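Local coordinates for protein aspartate aminotransferase, mitochondrial (Trypanosoma brucei brucei, PDB 4W5K) that probably transfers amino groups between L-aspartate and 2-oxoglutarate, binding pyridoxal 5'-phosphate as its cofactor and working as a homodimer, at residues Cys196-Met210 with Pro227-Gln241. The protein carries 1 engineered substitution. Numbering follows the deposited sequence.
Sequences CDVIKRRNHIPFVDM and PRHLVDMVPNLIVAQ. With PLP (pyridoxal-5'-phosphate), chain C.
K200 grips the backbone of M233. Its CB lies near M233 O and M233 CE. CG, CD and CE then run past the carbonyl oxygen, and a bend at the last torsion (chi4 68°) brings NZ onto M233 O at 2.8 Å. M233 CE also packs on C196 O. C196 SG rests on L230 CG at 3.6 Å and meets the H229 ring at its edge. Water 1 bridges D197 OD1 and H229 NE2.

Strands 205-210 and 238-241 are parallel neighbours in the mixed sheet of the fold type I PLP-dependent aminotransferases. I238 N donates to P206 O, V208 N to I238 O, A240 N to V208 O and M210 N to A240 O. I238 CG2 sits over one face of the F207 ring, 3.6 Å from its centroid, a CH-pi contact. On the other face of the sheet, L237 CD1 touches P206 CG and V208 CG2, each 3.7 Å away.

At the cofactor end of the strand, D209 OD2 lies 2.6 Å from PLP N1 and is hydrogen-bonded to H131 NE2. Water 2 donates to D209 OD1 and A240 O. With H131 it holds the carboxylate, and the short approach is consistent with a protonated pyridine nitrogen.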
# COMPACT_ATOMS: atom_id res chain seq x y z
N CYS A 196 -9.34 -15.63 27.20
CA CYS A 196 -9.62 -16.55 26.12
C CYS A 196 -10.74 -17.52 26.48
O CYS A 196 -11.53 -17.90 25.61
CB CYS A 196 -8.34 -17.30 25.73
SG CYS A 196 -7.06 -16.19 25.02
N ASP A 197 -10.85 -17.92 27.75
CA ASP A 197 -11.97 -18.78 28.14
C ASP A 197 -13.30 -18.08 27.91
O ASP A 197 -14.28 -18.72 27.50
CB ASP A 197 -11.85 -19.22 29.61
CG ASP A 197 -10.84 -20.35 29.81
OD1 ASP A 197 -10.45 -20.99 28.80
OD2 ASP A 197 -10.43 -20.61 30.96
N VAL A 198 -13.36 -16.78 28.17
CA VAL A 198 -14.61 -16.06 27.97
C VAL A 198 -14.92 -15.96 26.48
O VAL A 198 -16.05 -16.19 26.05
CB VAL A 198 -14.57 -14.64 28.58
CG1 VAL A 198 -15.90 -13.94 28.36
CG2 VAL A 198 -14.23 -14.69 30.09
N ILE A 199 -13.89 -15.61 25.70
CA ILE A 199 -14.04 -15.49 24.24
C ILE A 199 -14.58 -16.81 23.66
O ILE A 199 -15.52 -16.82 22.84
CB ILE A 199 -12.69 -15.10 23.58
CG1 ILE A 199 -12.37 -13.63 23.89
CG2 ILE A 199 -12.71 -15.35 22.07
CD1 ILE A 199 -10.99 -13.12 23.41
N LYS A 200 -14.02 -17.94 24.11
CA LYS A 200 -14.50 -19.23 23.60
C LYS A 200 -15.95 -19.50 24.00
O LYS A 200 -16.78 -19.88 23.15
CB LYS A 200 -13.62 -20.38 24.08
CG LYS A 200 -14.06 -21.76 23.59
CD LYS A 200 -13.17 -22.85 24.17
CE LYS A 200 -13.59 -24.25 23.72
NZ LYS A 200 -13.37 -24.47 22.25
N ARG A 201 -16.26 -19.30 25.28
CA ARG A 201 -17.60 -19.59 25.81
C ARG A 201 -18.70 -18.74 25.19
O ARG A 201 -19.83 -19.21 24.97
CB ARG A 201 -17.61 -19.42 27.33
CG ARG A 201 -19.00 -19.55 27.96
CD ARG A 201 -18.93 -19.75 29.47
NE ARG A 201 -18.07 -18.76 30.11
CZ ARG A 201 -18.43 -17.51 30.36
NH1 ARG A 201 -19.64 -17.08 30.02
NH2 ARG A 201 -17.57 -16.68 30.95
N ARG A 202 -18.38 -17.48 24.91
CA ARG A 202 -19.36 -16.56 24.32
C ARG A 202 -19.37 -16.63 22.80
O ARG A 202 -20.10 -15.87 22.15
CB ARG A 202 -19.08 -15.13 24.78
CG ARG A 202 -19.30 -14.91 26.30
CD ARG A 202 -20.78 -15.11 26.66
NE ARG A 202 -21.59 -13.94 26.29
CZ ARG A 202 -22.89 -13.97 26.04
NH1 ARG A 202 -23.57 -15.13 26.07
NH2 ARG A 202 -23.52 -12.85 25.73
N ASN A 203 -18.59 -17.55 22.24
CA ASN A 203 -18.48 -17.73 20.78
C ASN A 203 -18.09 -16.43 20.08
O ASN A 203 -18.58 -16.14 18.95
CB ASN A 203 -19.78 -18.29 20.20
CG ASN A 203 -20.13 -19.66 20.76
OD1 ASN A 203 -19.33 -20.60 20.67
ND2 ASN A 203 -21.30 -19.78 21.39
N HIS A 204 -17.21 -15.66 20.73
CA HIS A 204 -16.69 -14.42 20.16
C HIS A 204 -15.62 -14.71 19.10
O HIS A 204 -15.03 -15.80 19.06
CB HIS A 204 -16.08 -13.50 21.26
CG HIS A 204 -17.09 -12.94 22.21
ND1 HIS A 204 -18.39 -12.66 21.85
CD2 HIS A 204 -16.98 -12.60 23.52
CE1 HIS A 204 -19.04 -12.18 22.90
NE2 HIS A 204 -18.21 -12.13 23.92
N ILE A 205 -15.38 -13.73 18.25
CA ILE A 205 -14.38 -13.85 17.19
C ILE A 205 -13.21 -12.93 17.53
O ILE A 205 -13.35 -11.71 17.47
CB ILE A 205 -14.97 -13.46 15.80
CG1 ILE A 205 -16.17 -14.36 15.44
CG2 ILE A 205 -13.90 -13.57 14.72
CD1 ILE A 205 -17.51 -13.86 15.97
N PRO A 206 -12.07 -13.51 17.94
CA PRO A 206 -10.91 -12.69 18.33
C PRO A 206 -10.18 -12.11 17.13
O PRO A 206 -9.90 -12.86 16.20
CB PRO A 206 -10.01 -13.67 19.07
CG PRO A 206 -10.38 -15.00 18.50
CD PRO A 206 -11.84 -14.94 18.20
N PHE A 207 -9.90 -10.81 17.19
CA PHE A 207 -9.10 -10.10 16.16
C PHE A 207 -7.86 -9.59 16.89
O PHE A 207 -7.93 -8.62 17.64
CB PHE A 207 -9.93 -8.96 15.56
CG PHE A 207 -9.47 -8.46 14.20
CD1 PHE A 207 -8.13 -8.32 13.89
CD2 PHE A 207 -10.43 -8.15 13.23
CE1 PHE A 207 -7.72 -7.85 12.62
CE2 PHE A 207 -10.05 -7.67 11.94
CZ PHE A 207 -8.68 -7.53 11.64
N VAL A 208 -6.75 -10.28 16.69
CA VAL A 208 -5.49 -9.97 17.39
C VAL A 208 -4.67 -8.96 16.59
O VAL A 208 -4.32 -9.22 15.44
CB VAL A 208 -4.67 -11.22 17.60
CG1 VAL A 208 -3.28 -10.86 18.26
CG2 VAL A 208 -5.42 -12.17 18.48
N ASP A 209 -4.41 -7.81 17.18
CA ASP A 209 -3.45 -6.86 16.62
C ASP A 209 -2.10 -7.17 17.25
O ASP A 209 -1.89 -6.91 18.45
CB ASP A 209 -3.90 -5.41 16.88
CG ASP A 209 -2.96 -4.37 16.25
OD1 ASP A 209 -1.84 -4.73 15.85
OD2 ASP A 209 -3.34 -3.18 16.17
N MET A 210 -1.21 -7.78 16.48
CA MET A 210 0.12 -8.15 16.97
C MET A 210 1.17 -7.31 16.26
O MET A 210 1.75 -7.73 15.24
CB MET A 210 0.42 -9.65 16.73
CG MET A 210 1.76 -10.07 17.39
SD MET A 210 2.01 -11.85 17.45
CE MET A 210 2.19 -12.22 15.71
N PRO A 227 -2.20 -15.18 20.04
CA PRO A 227 -2.74 -15.88 18.86
C PRO A 227 -2.49 -17.39 18.89
O PRO A 227 -3.34 -18.18 18.45
CB PRO A 227 -1.99 -15.21 17.69
CG PRO A 227 -0.76 -14.63 18.31
CD PRO A 227 -1.17 -14.19 19.68
N ARG A 228 -1.36 -17.82 19.44
CA ARG A 228 -1.10 -19.25 19.49
C ARG A 228 -2.08 -19.97 20.43
O ARG A 228 -2.50 -21.10 20.17
CB ARG A 228 0.34 -19.50 19.91
CG ARG A 228 1.33 -19.01 18.88
CD ARG A 228 2.75 -19.39 19.21
NE ARG A 228 3.67 -18.74 18.27
CZ ARG A 228 4.99 -18.88 18.29
NH1 ARG A 228 5.56 -19.67 19.19
NH2 ARG A 228 5.74 -18.24 17.39
N HIS A 229 -2.45 -19.31 21.52
CA HIS A 229 -3.35 -19.93 22.48
C HIS A 229 -4.79 -19.98 21.90
O HIS A 229 -5.53 -20.97 22.09
CB HIS A 229 -3.29 -19.16 23.80
CG HIS A 229 -4.07 -19.78 24.92
ND1 HIS A 229 -3.67 -20.93 25.56
CD2 HIS A 229 -5.22 -19.39 25.53
CE1 HIS A 229 -4.54 -21.23 26.51
NE2 HIS A 229 -5.49 -20.31 26.51
N LEU A 230 -5.17 -18.91 21.20
CA LEU A 230 -6.54 -18.82 20.68
C LEU A 230 -6.78 -19.71 19.47
O LEU A 230 -7.91 -20.13 19.22
CB LEU A 230 -6.89 -17.38 20.30
CG LEU A 230 -7.35 -16.51 21.47
CD1 LEU A 230 -7.23 -15.04 21.09
CD2 LEU A 230 -8.75 -16.90 21.92
N VAL A 231 -5.73 -19.98 18.69
CA VAL A 231 -6.00 -20.58 17.37
C VAL A 231 -6.61 -21.99 17.51
O VAL A 231 -7.31 -22.46 16.61
CB VAL A 231 -4.72 -20.58 16.48
CG1 VAL A 231 -3.74 -21.65 16.92
CG2 VAL A 231 -5.09 -20.75 14.99
N ASP A 232 -6.41 -22.64 18.66
CA ASP A 232 -7.01 -23.96 18.92
C ASP A 232 -8.36 -23.90 19.64
O ASP A 232 -9.00 -24.94 19.84
CB ASP A 232 -6.07 -24.85 19.75
CG ASP A 232 -4.62 -24.40 19.70
OD1 ASP A 232 -4.24 -23.52 20.51
OD2 ASP A 232 -3.85 -24.92 18.85
N MET A 233 -8.79 -22.72 20.05
CA MET A 233 -9.95 -22.60 20.94
C MET A 233 -11.22 -22.15 20.24
O MET A 233 -12.33 -22.36 20.75
CB MET A 233 -9.63 -21.61 22.06
CG MET A 233 -8.49 -22.05 22.92
SD MET A 233 -8.18 -20.79 24.18
CE MET A 233 -9.68 -20.94 25.13
N VAL A 234 -11.06 -21.49 19.10
CA VAL A 234 -12.18 -20.88 18.39
C VAL A 234 -12.14 -21.29 16.91
O VAL A 234 -11.07 -21.60 16.38
CB VAL A 234 -12.15 -19.33 18.52
CG1 VAL A 234 -12.19 -18.91 20.00
CG2 VAL A 234 -10.91 -18.72 17.82
N PRO A 235 -13.31 -21.30 16.25
CA PRO A 235 -13.45 -21.62 14.82
C PRO A 235 -12.68 -20.64 13.93
O PRO A 235 -12.00 -21.08 13.00
CB PRO A 235 -14.96 -21.50 14.58
CG PRO A 235 -15.56 -21.75 15.92
CD PRO A 235 -14.61 -21.13 16.90
N ASN A 236 -12.78 -19.35 14.20
CA ASN A 236 -12.06 -18.34 13.42
C ASN A 236 -11.33 -17.36 14.31
O ASN A 236 -11.94 -16.73 15.18
CB ASN A 236 -13.02 -17.55 12.52
CG ASN A 236 -13.83 -18.43 11.59
OD1 ASN A 236 -15.01 -18.71 11.85
ND2 ASN A 236 -13.22 -18.88 10.52
N LEU A 237 -10.02 -17.23 14.07
CA LEU A 237 -9.16 -16.21 14.66
C LEU A 237 -8.54 -15.33 13.56
O LEU A 237 -8.12 -15.85 12.53
CB LEU A 237 -8.04 -16.87 15.48
CG LEU A 237 -6.77 -16.06 15.73
CD1 LEU A 237 -7.03 -15.00 16.82
CD2 LEU A 237 -5.61 -16.98 16.16
N ILE A 238 -8.50 -14.02 13.77
CA ILE A 238 -7.85 -13.10 12.83
C ILE A 238 -6.60 -12.54 13.49
O ILE A 238 -6.65 -12.19 14.67
CB ILE A 238 -8.76 -11.93 12.41
CG1 ILE A 238 -10.11 -12.46 11.93
CG2 ILE A 238 -8.10 -11.07 11.30
CD1 ILE A 238 -11.23 -12.14 12.86
N VAL A 239 -5.50 -12.45 12.75
CA VAL A 239 -4.28 -11.85 13.29
C VAL A 239 -3.73 -10.82 12.30
O VAL A 239 -3.50 -11.17 11.13
CB VAL A 239 -3.18 -12.89 13.57
CG1 VAL A 239 -1.96 -12.20 14.21
CG2 VAL A 239 -3.69 -13.99 14.51
N ALA A 240 -3.54 -9.58 12.75
CA ALA A 240 -2.88 -8.54 11.95
C ALA A 240 -1.46 -8.44 12.47
O ALA A 240 -1.25 -8.10 13.65
CB ALA A 240 -3.60 -7.19 12.08
N GLN A 241 -0.50 -8.76 11.61
CA GLN A 241 0.89 -8.89 12.03
C GLN A 241 1.76 -7.81 11.37
O GLN A 241 1.86 -7.74 10.15
CB GLN A 241 1.39 -10.31 11.68
CG GLN A 241 2.85 -10.59 11.90
CD GLN A 241 3.22 -12.00 11.49
OE1 GLN A 241 2.66 -12.54 10.53
NE2 GLN A 241 4.21 -12.59 12.17
N1 PLP C . -1.44 -1.49 15.60
C2 PLP C . -0.73 -1.00 16.67
C2A PLP C . -1.17 -1.38 18.05
C3 PLP C . 0.37 -0.16 16.47
O3 PLP C . 1.08 0.35 17.52
C4 PLP C . 0.75 0.17 15.18
C4A PLP C . 2.07 0.87 14.99
O4A PLP C . 2.14 2.08 15.23
C5 PLP C . 0.04 -0.33 14.09
C6 PLP C . -1.05 -1.18 14.31
C5A PLP C . 0.42 0.03 12.67
O4P PLP C . 1.55 -0.68 12.26
P PLP C . 2.09 -0.60 10.80
O1P PLP C . 3.10 0.50 10.67
O2P PLP C . 0.95 -0.38 9.84
O3P PLP C . 2.74 -1.95 10.56
O HOH W 1 -7.77 -20.18 28.11
O HOH W 2 -0.14 -5.25 13.68